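Local coordinates for E3 ubiquitin-protein ligase RNF31 (Mus musculus, PDB 5Y3T), which acts as a RING-type E3 ubiquitin transferase, the HOIL-1-interacting protein HOIP, whose paired UBA domain probably serves as a docking platform for partner proteins, at residues V30-Q35 / D82-L87; G69-Q74 / E93-R98; R100-L105 / G115-L120; Y52-V57 / E75-W80. All blocks are in the same frame, centred on the assembly; numbering follows the deposited sequence.

Contact 1: V30-Q35 / D82-L87; sequences VFSALQ and DRHGNL
The turn that follows helix 73-82 lies against one flank of helix 27-37, and its densest point is where the backbone runs closest to that helix. Here the CA atoms of Ser32 and Gly85 are 4.3 Å apart. A side chain on Gly85 would run into the carbonyl oxygen of Ser32, and positive phi values at His84 and Gly85 carry the chain through a type I' turn from Arg83 to Asn86. The same turn closes the preceding helix as a Schellman motif, with His84 at the C' position. Ser32 OG sits 3.3 Å from His84 CA, yet its hydrogen bond goes back to Glu28 O in its own helix. Beside this tight spot, Phe31, with CG anti to its backbone N (chi1 -176°), turns the CD2-CE2 edge onto the face of His84 in an offset edge-to-face pair, Phe31 CE2 coming within 3.4 Å of His84 ND1. The ring planes stand at 82°. The looser side belongs to exposed Gln35, whose aliphatic CB merely rests 3.5 Å from His84 O while CG lies over a face of Phe31. No hydrogen bond crosses the contact, so its cohesion comes from shape, dispersion and the aromatic edge.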
loop_
_atom_site.group_PDB
_atom_site.type_symbol
_atom_site.label_atom_id
_atom_site.label_comp_id
_atom_site.label_asym_id
_atom_site.label_seq_id
_atom_site.Cartn_x
_atom_site.Cartn_y
_atom_site.Cartn_z
ATOM N N VAL B 30 18.467 2.084 -5.344
ATOM C CA VAL B 30 19.438 2.680 -6.235
ATOM C C VAL B 30 18.954 4.074 -6.586
ATOM O O VAL B 30 19.693 5.013 -6.427
ATOM C CB VAL B 30 19.688 1.834 -7.511
ATOM C CG1 VAL B 30 20.515 2.588 -8.559
ATOM C CG2 VAL B 30 20.417 0.570 -7.136
ATOM N N PHE B 31 17.703 4.205 -7.023
ATOM C CA PHE B 31 17.215 5.498 -7.481
ATOM C C PHE B 31 17.125 6.547 -6.341
ATOM O O PHE B 31 17.429 7.710 -6.556
ATOM C CB PHE B 31 15.868 5.324 -8.159
ATOM C CG PHE B 31 15.329 6.581 -8.749
ATOM C CD1 PHE B 31 15.914 7.133 -9.905
ATOM C CD2 PHE B 31 14.214 7.212 -8.182
ATOM C CE1 PHE B 31 15.410 8.294 -10.484
ATOM C CE2 PHE B 31 13.697 8.381 -8.761
ATOM C CZ PHE B 31 14.293 8.919 -9.919
ATOM N N SER B 32 16.701 6.109 -5.157
ATOM C CA SER B 32 16.618 6.953 -3.970
ATOM C C SER B 32 17.969 7.529 -3.597
ATOM O O SER B 32 18.067 8.729 -3.255
ATOM C CB SER B 32 16.052 6.171 -2.780
ATOM O OG SER B 32 14.687 5.821 -3.023
ATOM N N ALA B 33 19.000 6.683 -3.717
ATOM C CA ALA B 33 20.372 7.101 -3.538
ATOM C C ALA B 33 20.803 8.155 -4.548
ATOM O O ALA B 33 21.359 9.192 -4.150
ATOM C CB ALA B 33 21.279 5.924 -3.606
ATOM N N LEU B 34 20.539 7.884 -5.831
ATOM C CA LEU B 34 20.830 8.803 -6.933
ATOM C C LEU B 34 20.176 10.163 -6.707
ATOM O O LEU B 34 20.836 11.187 -6.807
ATOM C CB LEU B 34 20.392 8.227 -8.282
ATOM C CG LEU B 34 21.151 6.974 -8.815
ATOM C CD1 LEU B 34 20.595 6.404 -10.127
ATOM C CD2 LEU B 34 22.622 7.285 -8.987
ATOM N N GLN B 35 18.898 10.172 -6.375
ATOM C CA GLN B 35 18.160 11.438 -6.173
ATOM C C GLN B 35 18.658 12.263 -4.986
ATOM O O GLN B 35 18.785 13.474 -5.117
ATOM C CB GLN B 35 16.690 11.162 -5.900
ATOM C CG GLN B 35 15.972 10.528 -7.048
ATOM C CD GLN B 35 15.783 11.525 -8.125
ATOM O OE1 GLN B 35 16.572 11.584 -9.046
ATOM N NE2 GLN B 35 14.748 12.336 -8.006
ATOM N N ASP B 82 9.557 4.930 -0.585
ATOM C CA ASP B 82 8.331 5.196 -1.357
ATOM C C ASP B 82 8.333 6.613 -1.933
ATOM O O ASP B 82 7.715 6.844 -2.972
ATOM C CB ASP B 82 7.065 4.911 -0.546
ATOM C CG ASP B 82 6.928 3.419 -0.176
ATOM O OD1 ASP B 82 7.550 2.508 -0.805
ATOM O OD2 ASP B 82 6.205 3.166 0.797
ATOM N N ARG B 83 9.103 7.521 -1.318
ATOM C CA ARG B 83 9.231 8.857 -1.810
ATOM C C ARG B 83 10.569 9.049 -2.491
ATOM O O ARG B 83 11.039 10.179 -2.662
ATOM C CB ARG B 83 9.032 9.845 -0.668
ATOM C CG ARG B 83 7.697 9.699 0.053
ATOM C CD ARG B 83 6.472 9.602 -0.868
ATOM N NE ARG B 83 6.407 10.693 -1.842
ATOM C CZ ARG B 83 5.605 10.737 -2.910
ATOM N NH1 ARG B 83 4.770 9.744 -3.209
ATOM N NH2 ARG B 83 5.644 11.802 -3.692
ATOM N N HIS B 84 11.190 7.967 -2.919
ATOM C CA HIS B 84 12.387 8.113 -3.760
ATOM C C HIS B 84 13.459 9.045 -3.235
ATOM O O HIS B 84 14.092 9.735 -4.012
ATOM C CB HIS B 84 11.990 8.538 -5.180
ATOM C CG HIS B 84 11.298 7.455 -5.932
ATOM N ND1 HIS B 84 10.781 7.634 -7.197
ATOM C CD2 HIS B 84 11.030 6.167 -5.588
ATOM C CE1 HIS B 84 10.221 6.509 -7.596
ATOM N NE2 HIS B 84 10.381 5.598 -6.649
ATOM N N GLY B 85 13.691 9.027 -1.931
ATOM C CA GLY B 85 14.797 9.795 -1.354
ATOM C C GLY B 85 14.511 11.273 -1.100
ATOM O O GLY B 85 15.423 12.027 -0.728
ATOM N N ASN B 86 13.262 11.706 -1.261
ATOM C CA ASN B 86 12.900 13.059 -0.847
ATOM C C ASN B 86 12.756 13.093 0.674
ATOM O O ASN B 86 11.775 12.579 1.195
ATOM C CB ASN B 86 11.602 13.478 -1.514
ATOM C CG ASN B 86 11.212 14.908 -1.212
ATOM O OD1 ASN B 86 11.310 15.391 -0.069
ATOM N ND2 ASN B 86 10.712 15.583 -2.230
ATOM N N LEU B 87 13.704 13.735 1.376
ATOM C CA LEU B 87 13.721 13.722 2.849
ATOM C C LEU B 87 12.429 14.221 3.494
ATOM O O LEU B 87 11.818 13.506 4.317
ATOM C CB LEU B 87 14.912 14.494 3.422
ATOM C CG LEU B 87 15.236 14.227 4.890
ATOM C CD1 LEU B 87 15.236 12.739 5.159
ATOM C CD2 LEU B 87 16.580 14.832 5.321
#

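Contact 2: G69-Q74 / E93-R98; sequences GAFSCQ and ECVRAR
Two hydrogen bonds, one sulfur-aromatic contact and a small apolar patch join the loop leading into helix 73-82 to helix 87-107. The polar part belongs to Arg98. Its CG is anti to the backbone N, and bends at chi2 and chi3 swing the guanidinium end-on to the carbonyl of Ala70, where both terminal nitrogens take the same oxygen: NH2 to Ala70 O is 2.7 Å and NH1 to Ala70 O is 2.8 Å. The oxygen lies near the guanidinium plane, but the donors stand above the carbonyl plane and neither N-H points straight at it (angles 138° and 133°). NH1 also forms a salt bridge with Glu75, which in turn holds the hydroxyl of Ser72.

Among the apolar and aromatic contacts, Phe71 is central. Its CD2 meets Cys94 SG at 3.6 Å, the sulfur standing oblique to the ring, and its CE2 packs at 3.6 Å on Arg98 CB. Val95 adds a looser touch through CG2, 4.4 Å from Phe71 CZ. An alanine at Arg98 would remove both donors to Ala70 O and the salt-bridge partner of Glu75, and would probably leave the loop less firmly held, though CB would still meet Phe71. With Arg98 buried, its positive charge is likely to be balanced largely by Glu75, while the two-nitrogen grip fixes the loop directly ahead of the Ser72 N-cap.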
loop_
_atom_site.group_PDB
_atom_site.type_symbol
_atom_site.label_atom_id
_atom_site.label_comp_id
_atom_site.label_asym_id
_atom_site.label_seq_id
_atom_site.Cartn_x
_atom_site.Cartn_y
_atom_site.Cartn_z
ATOM N N GLY B 69 4.923 8.015 19.344
ATOM C CA GLY B 69 5.878 7.052 19.810
ATOM C C GLY B 69 7.075 7.118 18.914
ATOM O O GLY B 69 7.274 8.084 18.181
ATOM N N ALA B 70 7.842 6.045 18.954
ATOM C CA ALA B 70 9.157 6.004 18.383
ATOM C C ALA B 70 9.051 5.239 17.086
ATOM O O ALA B 70 8.403 4.201 17.027
ATOM C CB ALA B 70 10.110 5.298 19.340
ATOM N N PHE B 71 9.765 5.730 16.083
ATOM C CA PHE B 71 9.784 5.162 14.745
ATOM C C PHE B 71 10.943 4.200 14.571
ATOM O O PHE B 71 12.066 4.465 15.040
ATOM C CB PHE B 71 9.823 6.305 13.709
ATOM C CG PHE B 71 8.601 7.212 13.794
ATOM C CD1 PHE B 71 8.556 8.259 14.705
ATOM C CD2 PHE B 71 7.478 6.973 12.992
ATOM C CE1 PHE B 71 7.420 9.062 14.822
ATOM C CE2 PHE B 71 6.338 7.761 13.105
ATOM C CZ PHE B 71 6.305 8.805 14.021
ATOM N N SER B 72 10.653 3.083 13.901
ATOM C CA SER B 72 11.627 2.046 13.591
ATOM C C SER B 72 12.293 2.323 12.261
ATOM O O SER B 72 11.757 3.042 11.438
ATOM C CB SER B 72 10.944 0.675 13.514
ATOM O OG SER B 72 9.895 0.684 12.570
ATOM N N CYS B 73 13.460 1.713 12.060
ATOM C CA CYS B 73 14.235 1.802 10.825
ATOM C C CYS B 73 13.433 1.225 9.698
ATOM O O CYS B 73 13.502 1.724 8.626
ATOM C CB CYS B 73 15.560 1.009 10.921
ATOM S SG CYS B 73 16.557 1.303 12.411
ATOM N N GLN B 74 12.674 0.163 9.927
ATOM C CA GLN B 74 11.876 -0.449 8.843
ATOM C C GLN B 74 10.833 0.584 8.358
ATOM O O GLN B 74 10.640 0.731 7.185
ATOM C CB GLN B 74 11.215 -1.775 9.245
ATOM C CG GLN B 74 12.186 -2.889 9.675
ATOM C CD GLN B 74 12.872 -2.688 11.067
ATOM O OE1 GLN B 74 12.233 -2.764 12.133
ATOM N NE2 GLN B 74 14.184 -2.429 11.046
ATOM N N GLU B 93 5.528 10.993 5.226
ATOM C CA GLU B 93 4.927 9.655 5.101
ATOM C C GLU B 93 5.261 8.727 6.241
ATOM O O GLU B 93 4.471 7.851 6.561
ATOM C CB GLU B 93 5.314 8.958 3.761
ATOM C CG GLU B 93 4.732 9.658 2.529
ATOM C CD GLU B 93 3.243 10.069 2.661
ATOM O OE1 GLU B 93 2.403 9.180 2.846
ATOM O OE2 GLU B 93 2.897 11.262 2.555
ATOM N N CYS B 94 6.462 8.835 6.821
ATOM C CA CYS B 94 6.812 7.975 7.967
ATOM C C CYS B 94 5.818 8.213 9.148
ATOM O O CYS B 94 5.227 7.279 9.727
ATOM C CB CYS B 94 8.254 8.227 8.347
ATOM S SG CYS B 94 8.843 7.241 9.714
ATOM N N VAL B 95 5.592 9.495 9.406
ATOM C CA VAL B 95 4.614 10.016 10.364
ATOM C C VAL B 95 3.194 9.616 10.000
ATOM O O VAL B 95 2.429 9.149 10.863
ATOM C CB VAL B 95 4.702 11.563 10.391
ATOM C CG1 VAL B 95 3.503 12.232 11.085
ATOM C CG2 VAL B 95 6.019 11.990 11.027
ATOM N N ARG B 96 2.844 9.826 8.732
ATOM C CA ARG B 96 1.502 9.515 8.244
ATOM C C ARG B 96 1.180 8.036 8.264
ATOM O O ARG B 96 0.123 7.644 8.724
ATOM C CB ARG B 96 1.306 10.092 6.841
ATOM C CG ARG B 96 1.177 11.616 6.877
ATOM C CD ARG B 96 1.423 12.204 5.514
ATOM N NE ARG B 96 1.290 13.637 5.521
ATOM C CZ ARG B 96 1.202 14.420 4.445
ATOM N NH1 ARG B 96 1.218 13.934 3.220
ATOM N NH2 ARG B 96 1.059 15.718 4.614
ATOM N N ALA B 97 2.084 7.213 7.771
ATOM C CA ALA B 97 1.928 5.752 7.876
ATOM C C ALA B 97 1.654 5.289 9.306
ATOM O O ALA B 97 0.740 4.511 9.510
ATOM C CB ALA B 97 3.125 4.987 7.300
ATOM N N ARG B 98 2.408 5.793 10.278
ATOM C CA ARG B 98 2.224 5.371 11.651
ATOM C C ARG B 98 0.941 5.915 12.273
ATOM O O ARG B 98 0.286 5.196 13.001
ATOM C CB ARG B 98 3.400 5.826 12.487
ATOM C CG ARG B 98 3.288 5.431 13.948
ATOM C CD ARG B 98 3.687 3.969 14.218
ATOM N NE ARG B 98 4.214 4.100 15.544
ATOM C CZ ARG B 98 5.452 3.886 15.965
ATOM N NH1 ARG B 98 6.394 3.276 15.254
ATOM N NH2 ARG B 98 5.694 4.206 17.208
#

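Contact 3: R100-L105 / G115-L120; sequences RKVHEL and GSLQAL
Lys101 opens the contact on helix 87-107 with its CB, which lies 4.0 Å from Leu120 CD1. Beyond CG the chain runs on extended and leaves the interface, delivering its ammonium nitrogen to the carbonyl oxygen of Gly125. One residue on, Val102 makes the closest approach. Its CG2, anti to the carbonyl carbon, fits between two leucine branches of helix 116-122, at 3.6 Å from Leu117 CD2 and 3.7 Å from Leu120 CD1, crossing both side chains obliquely. The same methyl passes Ser116 OG more loosely.

A helical turn after Lys101, Leu105 has CG beside its backbone N (chi1 -72°) and meets Leu120 tip to tip. Its CD1 is 3.9 Å from Leu120 CD1, with Leu120 CG and CD2 about as near, so that one methyl faces the whole forked end. Leu105 CD1 also reaches Ser116 CB, at 4.3 Å. Leu120 CD1 is thus shared by Lys101, Val102 and Leu105, and no hydrogen bond joins the two segments.

The axes of segments 100-105 and 116-120 pass 10.5 Å apart at 125°, between perpendicular and antiparallel. Gly115 occupies the N-cap position of helix 116-122, with backbone angles that call for glycine. Helix 127-145 packs on both partners, Val127 against Lys101, Leu131 against Leu105 and Ala130 against Ala119, making a three-helix arrangement.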
loop_
_atom_site.group_PDB
_atom_site.type_symbol
_atom_site.label_atom_id
_atom_site.label_comp_id
_atom_site.label_asym_id
_atom_site.label_seq_id
_atom_site.Cartn_x
_atom_site.Cartn_y
_atom_site.Cartn_z
ATOM N N ARG B 100 -1.783 6.568 10.618
ATOM C CA ARG B 100 -2.866 5.835 9.990
ATOM C C ARG B 100 -3.040 4.472 10.657
ATOM O O ARG B 100 -4.172 3.948 10.810
ATOM C CB ARG B 100 -2.568 5.709 8.483
ATOM C CG ARG B 100 -3.603 4.956 7.665
ATOM C CD ARG B 100 -3.303 4.896 6.175
ATOM N NE ARG B 100 -1.931 4.517 5.839
ATOM C CZ ARG B 100 -1.425 3.273 5.891
ATOM N NH1 ARG B 100 -2.152 2.217 6.312
ATOM N NH2 ARG B 100 -0.153 3.084 5.537
ATOM N N LYS B 101 -1.917 3.874 11.043
ATOM C CA LYS B 101 -1.962 2.552 11.628
ATOM C C LYS B 101 -2.466 2.591 13.074
ATOM O O LYS B 101 -3.163 1.704 13.483
ATOM C CB LYS B 101 -0.622 1.866 11.497
ATOM C CG LYS B 101 -0.315 1.525 10.061
ATOM C CD LYS B 101 1.100 1.035 9.883
ATOM C CE LYS B 101 1.573 1.077 8.430
ATOM N NZ LYS B 101 3.051 0.939 8.423
ATOM N N VAL B 102 -2.149 3.639 13.811
ATOM C CA VAL B 102 -2.650 3.822 15.162
ATOM C C VAL B 102 -4.153 4.070 15.162
ATOM O O VAL B 102 -4.876 3.566 16.030
ATOM C CB VAL B 102 -1.864 4.947 15.894
ATOM C CG1 VAL B 102 -2.627 5.524 17.104
ATOM C CG2 VAL B 102 -0.473 4.416 16.278
ATOM N N HIS B 103 -4.615 4.834 14.182
ATOM C CA HIS B 103 -6.045 5.047 13.982
ATOM C C HIS B 103 -6.745 3.714 13.680
ATOM O O HIS B 103 -7.785 3.463 14.235
ATOM C CB HIS B 103 -6.286 6.079 12.894
ATOM C CG HIS B 103 -7.723 6.257 12.542
ATOM N ND1 HIS B 103 -8.514 7.222 13.125
ATOM C CD2 HIS B 103 -8.513 5.600 11.656
ATOM C CE1 HIS B 103 -9.733 7.150 12.621
ATOM N NE2 HIS B 103 -9.757 6.179 11.725
ATOM N N GLU B 104 -6.165 2.843 12.863
ATOM C CA GLU B 104 -6.794 1.541 12.653
ATOM C C GLU B 104 -6.798 0.655 13.911
ATOM O O GLU B 104 -7.834 0.076 14.283
ATOM C CB GLU B 104 -6.157 0.758 11.518
ATOM C CG GLU B 104 -7.211 -0.087 10.794
ATOM C CD GLU B 104 -6.650 -1.186 9.911
ATOM O OE1 GLU B 104 -5.440 -1.154 9.565
ATOM O OE2 GLU B 104 -7.439 -2.095 9.561
ATOM N N LEU B 105 -5.643 0.520 14.557
ATOM C CA LEU B 105 -5.571 -0.341 15.717
ATOM C C LEU B 105 -6.542 0.122 16.798
ATOM O O LEU B 105 -7.130 -0.705 17.485
ATOM C CB LEU B 105 -4.147 -0.464 16.228
ATOM C CG LEU B 105 -3.289 -1.322 15.287
ATOM C CD1 LEU B 105 -1.838 -1.259 15.703
ATOM C CD2 LEU B 105 -3.736 -2.778 15.244
ATOM N N GLY B 115 -1.097 -0.413 24.261
ATOM C CA GLY B 115 0.229 -0.797 23.782
ATOM C C GLY B 115 0.449 -0.769 22.284
ATOM O O GLY B 115 1.394 -1.382 21.811
ATOM N N SER B 116 -0.393 -0.039 21.549
ATOM C CA SER B 116 -0.296 0.011 20.093
ATOM C C SER B 116 1.031 0.624 19.593
ATOM O O SER B 116 1.668 0.068 18.682
ATOM C CB SER B 116 -1.493 0.748 19.506
ATOM O OG SER B 116 -1.492 2.123 19.847
ATOM N N LEU B 117 1.467 1.701 20.243
ATOM C CA LEU B 117 2.714 2.387 19.887
ATOM C C LEU B 117 3.910 1.472 20.051
ATOM O O LEU B 117 4.751 1.372 19.137
ATOM C CB LEU B 117 2.915 3.686 20.686
ATOM C CG LEU B 117 1.768 4.696 20.727
ATOM C CD1 LEU B 117 2.228 5.978 21.403
ATOM C CD2 LEU B 117 1.241 4.987 19.336
ATOM N N GLN B 118 3.954 0.752 21.159
ATOM C CA GLN B 118 5.068 -0.183 21.446
ATOM C C GLN B 118 5.066 -1.355 20.473
ATOM O O GLN B 118 6.117 -1.702 19.967
ATOM C CB GLN B 118 5.023 -0.707 22.883
ATOM C CG GLN B 118 5.249 0.372 23.945
ATOM C CD GLN B 118 4.101 1.389 24.063
ATOM O OE1 GLN B 118 2.978 1.138 23.599
ATOM N NE2 GLN B 118 4.382 2.548 24.663
ATOM N N ALA B 119 3.882 -1.924 20.189
ATOM C CA ALA B 119 3.746 -3.044 19.224
ATOM C C ALA B 119 4.025 -2.683 17.764
ATOM O O ALA B 119 4.517 -3.518 17.012
ATOM C CB ALA B 119 2.355 -3.654 19.316
ATOM N N LEU B 120 3.665 -1.463 17.356
ATOM C CA LEU B 120 4.003 -0.996 16.031
ATOM C C LEU B 120 5.513 -0.821 15.889
ATOM O O LEU B 120 6.096 -1.261 14.904
ATOM C CB LEU B 120 3.229 0.292 15.661
ATOM C CG LEU B 120 1.793 0.013 15.220
ATOM C CD1 LEU B 120 0.997 1.284 15.081
ATOM C CD2 LEU B 120 1.736 -0.805 13.929
#

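Contact 4: Y52-V57 / E75-W80; sequences YVLEMV and EARKAW
Segments 52-57 and 75-80, on helices 42-64 and 73-82, cross almost at a right angle (101° between their directions), their axes approaching to 8.8 Å. Close packing is possible because Ala76 faces the partner helix with nothing larger than a methyl: its CB lies 3.6 Å from Leu54 O and 3.7 Å from Val57 CG1.

Leu54 makes the most extended contact along helix 73-82. Leu54 CB lies 4.3 Å from Ala76 CB. CG, anti to the carbonyl carbon (chi1 -58°), then directs the fork across helix 73-82. There Leu54 CD1 lies alongside the aliphatic start of Arg77, 3.9 Å from its CB, while CD2 settles between Arg77 CA and Trp80 CB, each 3.7 Å away, and also lies close to CG and CD1 of the Trp80 indole. The polar end of Arg77 leaves the interface for a salt bridge with Glu29.

Trp80 completes the contact, its CG anti to the backbone N. Val53 CG1 sits over the face of the six-membered ring in a CH-pi contact, 3.5 Å from Trp80 CZ3. An alanine here would remove the ring face under Val53 CG1 and the edge-to-face partner of Tyr36, and would probably loosen the packing between the two helices, although Leu54 CD2 would keep its contact with CB. Helices packed at a steep angle through small and branched apolar residues are consistent with a compact helical bundle, here within the HOIP UBA domain pair.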
loop_
_atom_site.group_PDB
_atom_site.type_symbol
_atom_site.label_atom_id
_atom_site.label_comp_id
_atom_site.label_asym_id
_atom_site.label_seq_id
_atom_site.Cartn_x
_atom_site.Cartn_y
_atom_site.Cartn_z
ATOM N N TYR B 52 22.616 6.464 8.173
ATOM C CA TYR B 52 22.649 7.792 8.814
ATOM C C TYR B 52 21.426 8.573 8.387
ATOM O O TYR B 52 20.843 9.291 9.197
ATOM C CB TYR B 52 23.913 8.616 8.473
ATOM C CG TYR B 52 25.251 8.112 9.023
ATOM C CD1 TYR B 52 25.327 7.309 10.177
ATOM C CD2 TYR B 52 26.460 8.489 8.405
ATOM C CE1 TYR B 52 26.553 6.874 10.665
ATOM C CE2 TYR B 52 27.686 8.066 8.896
ATOM C CZ TYR B 52 27.719 7.260 10.022
ATOM O OH TYR B 52 28.913 6.830 10.515
ATOM N N VAL B 53 21.058 8.452 7.108
ATOM C CA VAL B 53 19.830 9.070 6.598
ATOM C C VAL B 53 18.587 8.477 7.256
ATOM O O VAL B 53 17.759 9.232 7.720
ATOM C CB VAL B 53 19.698 8.970 5.074
ATOM C CG1 VAL B 53 18.389 9.602 4.619
ATOM C CG2 VAL B 53 20.908 9.625 4.395
ATOM N N LEU B 54 18.489 7.149 7.375
ATOM C CA LEU B 54 17.296 6.515 8.009
ATOM C C LEU B 54 17.184 6.867 9.470
ATOM O O LEU B 54 16.080 7.120 9.977
ATOM C CB LEU B 54 17.254 4.991 7.763
ATOM C CG LEU B 54 17.254 4.622 6.250
ATOM C CD1 LEU B 54 17.300 3.133 5.927
ATOM C CD2 LEU B 54 16.059 5.249 5.556
ATOM N N GLU B 55 18.339 6.963 10.135
ATOM C CA GLU B 55 18.415 7.429 11.515
ATOM C C GLU B 55 17.784 8.830 11.640
ATOM O O GLU B 55 17.022 9.084 12.578
ATOM C CB GLU B 55 19.883 7.353 11.970
ATOM C CG GLU B 55 20.272 7.758 13.396
ATOM C CD GLU B 55 21.786 7.548 13.642
ATOM O OE1 GLU B 55 22.549 8.533 13.879
ATOM O OE2 GLU B 55 22.227 6.380 13.555
ATOM N N MET B 56 18.054 9.704 10.667
ATOM C CA MET B 56 17.554 11.085 10.659
ATOM C C MET B 56 16.061 11.116 10.398
ATOM O O MET B 56 15.324 11.880 11.037
ATOM C CB MET B 56 18.309 11.926 9.593
ATOM C CG MET B 56 17.793 13.364 9.320
ATOM S SD MET B 56 18.924 14.421 8.350
ATOM C CE MET B 56 19.225 13.331 6.951
ATOM N N VAL B 57 15.611 10.274 9.466
ATOM C CA VAL B 57 14.173 10.168 9.135
ATOM C C VAL B 57 13.334 9.826 10.375
ATOM O O VAL B 57 12.280 10.452 10.601
ATOM C CB VAL B 57 13.952 9.181 7.969
ATOM C CG1 VAL B 57 12.477 8.842 7.748
ATOM C CG2 VAL B 57 14.556 9.737 6.685
ATOM N N GLU B 75 10.229 1.336 9.266
ATOM C CA GLU B 75 9.305 2.419 8.868
ATOM C C GLU B 75 9.965 3.621 8.189
ATOM O O GLU B 75 9.389 4.194 7.258
ATOM C CB GLU B 75 8.512 2.898 10.056
ATOM C CG GLU B 75 7.490 1.854 10.485
ATOM C CD GLU B 75 6.895 2.217 11.806
ATOM O OE1 GLU B 75 7.684 2.275 12.796
ATOM O OE2 GLU B 75 5.673 2.474 11.826
ATOM N N ALA B 76 11.168 3.979 8.632
ATOM C CA ALA B 76 11.895 5.083 8.032
ATOM C C ALA B 76 12.259 4.725 6.614
ATOM O O ALA B 76 12.088 5.562 5.721
ATOM C CB ALA B 76 13.157 5.397 8.840
ATOM N N ARG B 77 12.741 3.488 6.430
ATOM C CA ARG B 77 13.221 2.962 5.154
ATOM C C ARG B 77 12.099 2.919 4.159
ATOM O O ARG B 77 12.239 3.373 3.018
ATOM C CB ARG B 77 13.804 1.523 5.320
ATOM C CG ARG B 77 14.362 0.851 4.066
ATOM C CD ARG B 77 14.892 -0.579 4.310
ATOM N NE ARG B 77 15.329 -1.242 3.050
ATOM C CZ ARG B 77 14.570 -2.007 2.221
ATOM N NH1 ARG B 77 13.280 -2.271 2.474
ATOM N NH2 ARG B 77 15.096 -2.529 1.098
ATOM N N LYS B 78 10.980 2.362 4.590
ATOM C CA LYS B 78 9.828 2.206 3.712
ATOM C C LYS B 78 9.396 3.603 3.193
ATOM O O LYS B 78 9.191 3.774 1.997
ATOM C CB LYS B 78 8.725 1.484 4.470
ATOM C CG LYS B 78 7.482 1.131 3.668
ATOM C CD LYS B 78 6.623 0.052 4.364
ATOM C CE LYS B 78 6.585 0.058 5.922
ATOM N NZ LYS B 78 5.964 1.234 6.626
ATOM N N ALA B 79 9.377 4.602 4.078
ATOM C CA ALA B 79 9.006 5.985 3.707
ATOM C C ALA B 79 10.038 6.655 2.787
ATOM O O ALA B 79 9.700 7.193 1.742
ATOM C CB ALA B 79 8.759 6.826 4.954
ATOM N N TRP B 80 11.293 6.630 3.197
ATOM C CA TRP B 80 12.411 7.042 2.350
ATOM C C TRP B 80 12.283 6.488 0.928
ATOM O O TRP B 80 12.363 7.199 -0.053
ATOM C CB TRP B 80 13.712 6.614 3.034
ATOM C CG TRP B 80 14.912 6.534 2.162
ATOM C CD1 TRP B 80 15.469 5.413 1.571
ATOM C CD2 TRP B 80 15.737 7.603 1.815
ATOM N NE1 TRP B 80 16.601 5.746 0.848
ATOM C CE2 TRP B 80 16.781 7.089 0.984
ATOM C CE3 TRP B 80 15.710 8.947 2.124
ATOM C CZ2 TRP B 80 17.735 7.868 0.474
ATOM C CZ3 TRP B 80 16.640 9.703 1.631
ATOM C CH2 TRP B 80 17.655 9.181 0.794
#

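In space contacts 1, 4, 2 and 3 succeed one another across a helical chain without strands, with contacts 1 and 3 on opposite sides of its centre and their own centres about 27 Å apart. Contact 4 is nested inside the loop closed by contact 1; they meet where Ser32 CB lies 3.7 Å from Trp80 NE1 and Leu87 packs on Met56 and Val57. Contacts 4 and 2, with centres about 9 Å apart, share helix 73-82 and are tied by the salt bridge from Arg98 NH1 to Glu75 OE1 (3.0 Å). Helix 87-107 carries contact 2 into contact 3, where Arg98 CD touches Leu120 CD1. Other protein chains of the assembly reach contacts 1, 2 and 3 but not contact 4.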